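Local atomic coordinates of polysaccharide deacetylase-like protein (Bacillus anthracis, PDB entry 4V33), a protein that probably removes acetyl groups from cell-wall polysaccharides with the help of a bound zinc ion, and is required for osmotic stability and cell shape maintenance. Residues A[263-268]-A[279-284]. Sequence-based numbering, arbitrary orientation.
Sequences SHTATH and EELKES. With ZN (zinc ion), chain D.
Ala266 sits over the helix 277-292 with its CA 4.8 Å from that of Glu280, where the loop following strand 259-263 presses against a turn widened to pi type. The loop carries the H(S/T)xxH metal motif of polysaccharide deacetylases, here His264-Thr265-Ala266-Thr267-His268, and the contact is consistent with a second shell that helps position metal ligands: the two histidines face the zinc ion, while Ala266 and Thr267 between them are held by the carboxylate of Glu280. The chain of Glu280 bends at chi2 (-69°), which brings its carboxylate back to the backbone N-H groups of Ala266 and Thr267. OE1 takes the Thr267 N-H at 3.0 Å in a fairly straight bond (161°) on its syn lone pair, and also receives a weak bond from Ala266 N. OE2 accepts from Thr267 OG1 at 2.6 Å, on the syn side but 23° out of the carboxylate plane, the two side chains crossing at about a right angle. A negative charge held by these donors is probably stabilised in its buried setting. The carbonyl oxygen of Glu280 is used as well: Ser284 OG donates to it from above the carbonyl plane, Ala266 N reaches it weakly, and Thr265 CA adds a CA-H...O contact. Thr265 places CG2 4.2 Å from Leu281 CD2, whereas its OG1 donates to His264 O and takes a weak bond from His268 N, with Ala269 N as a further partner. At the strand end, Ser263 OG accepts from Thr265 N in an ST turn and also hydrogen-bonds Tyr318. Asp206 and a water share the zinc ion with the two histidines, the metal lying 2.2 Å from His264 NE2 and 2.1 Å from His268 NE2.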
# COMPACT_ATOMS: atom_id res chain seq x y z
N SER A 263 -7.19 6.72 -12.70
CA SER A 263 -7.30 6.68 -14.16
C SER A 263 -7.04 5.32 -14.81
O SER A 263 -6.14 4.60 -14.40
CB SER A 263 -6.31 7.69 -14.75
OG SER A 263 -6.36 7.70 -16.17
N HIS A 264 -7.80 4.99 -15.85
CA HIS A 264 -7.50 3.83 -16.70
C HIS A 264 -7.33 4.32 -18.14
O HIS A 264 -7.62 3.59 -19.08
CB HIS A 264 -8.61 2.77 -16.62
CG HIS A 264 -8.16 1.36 -16.88
ND1 HIS A 264 -6.84 0.99 -16.97
CD2 HIS A 264 -8.88 0.22 -17.05
CE1 HIS A 264 -6.76 -0.32 -17.20
NE2 HIS A 264 -7.99 -0.80 -17.26
N THR A 265 -6.82 5.55 -18.28
CA THR A 265 -6.71 6.29 -19.55
C THR A 265 -8.07 6.78 -20.06
O THR A 265 -9.10 6.52 -19.46
CB THR A 265 -5.94 5.54 -20.69
OG1 THR A 265 -6.79 4.55 -21.28
CG2 THR A 265 -4.65 4.90 -20.16
N ALA A 266 -8.05 7.51 -21.18
CA ALA A 266 -9.28 8.06 -21.72
C ALA A 266 -10.12 7.00 -22.40
O ALA A 266 -11.34 6.94 -22.19
CB ALA A 266 -8.97 9.17 -22.71
N THR A 267 -9.49 6.17 -23.23
CA THR A 267 -10.24 5.20 -24.02
C THR A 267 -9.81 3.74 -23.81
O THR A 267 -10.23 2.88 -24.58
CB THR A 267 -10.18 5.50 -25.54
OG1 THR A 267 -8.84 5.30 -26.04
CG2 THR A 267 -10.63 6.93 -25.84
N HIS A 268 -9.01 3.48 -22.78
CA HIS A 268 -8.45 2.14 -22.53
C HIS A 268 -7.46 1.83 -23.66
O HIS A 268 -7.52 0.79 -24.31
CB HIS A 268 -9.55 1.08 -22.42
CG HIS A 268 -9.13 -0.17 -21.71
ND1 HIS A 268 -8.87 -1.35 -22.37
CD2 HIS A 268 -8.98 -0.44 -20.39
CE1 HIS A 268 -8.55 -2.29 -21.50
NE2 HIS A 268 -8.63 -1.77 -20.28
N GLU A 279 -3.68 13.30 -24.66
CA GLU A 279 -5.10 12.99 -24.58
C GLU A 279 -5.38 11.78 -23.68
O GLU A 279 -6.29 11.81 -22.86
CB GLU A 279 -5.69 12.75 -25.98
CG GLU A 279 -7.18 12.48 -25.94
CD GLU A 279 -7.81 12.45 -27.31
OE1 GLU A 279 -7.08 12.58 -28.32
OE2 GLU A 279 -9.05 12.28 -27.37
N GLU A 280 -4.60 10.72 -23.83
CA GLU A 280 -4.89 9.47 -23.11
C GLU A 280 -4.48 9.48 -21.64
O GLU A 280 -5.11 8.82 -20.82
CB GLU A 280 -4.23 8.29 -23.81
CG GLU A 280 -4.92 7.89 -25.11
CD GLU A 280 -6.31 7.27 -24.90
OE1 GLU A 280 -6.67 6.88 -23.76
OE2 GLU A 280 -7.04 7.16 -25.90
N LEU A 281 -3.41 10.22 -21.33
CA LEU A 281 -2.83 10.17 -19.99
C LEU A 281 -3.05 11.46 -19.20
O LEU A 281 -3.44 11.44 -18.03
CB LEU A 281 -1.32 9.88 -20.07
CG LEU A 281 -0.92 8.49 -20.57
CD1 LEU A 281 0.57 8.41 -20.82
CD2 LEU A 281 -1.36 7.40 -19.58
N LYS A 282 -2.79 12.60 -19.84
CA LYS A 282 -2.90 13.88 -19.18
C LYS A 282 -4.35 14.37 -19.08
O LYS A 282 -4.82 14.74 -18.00
CB LYS A 282 -2.03 14.91 -19.92
CG LYS A 282 -2.05 16.30 -19.35
CD LYS A 282 -1.19 17.18 -20.24
CE LYS A 282 -1.48 18.63 -20.01
NZ LYS A 282 -2.82 19.06 -20.49
N GLU A 283 -5.06 14.37 -20.20
CA GLU A 283 -6.41 14.93 -20.22
C GLU A 283 -7.44 14.03 -19.53
O GLU A 283 -8.46 14.51 -19.03
CB GLU A 283 -6.81 15.29 -21.66
CG GLU A 283 -5.86 16.33 -22.26
CD GLU A 283 -6.11 16.65 -23.73
OE1 GLU A 283 -7.07 16.12 -24.33
OE2 GLU A 283 -5.33 17.46 -24.27
N SER A 284 -7.17 12.73 -19.50
CA SER A 284 -8.02 11.80 -18.76
C SER A 284 -7.93 12.12 -17.27
O SER A 284 -8.95 12.20 -16.59
CB SER A 284 -7.62 10.35 -19.04
OG SER A 284 -6.25 10.13 -18.75
ZN ZN D . -8.87 -2.48 -18.29
O HOH W 1 -9.76 -4.25 -18.77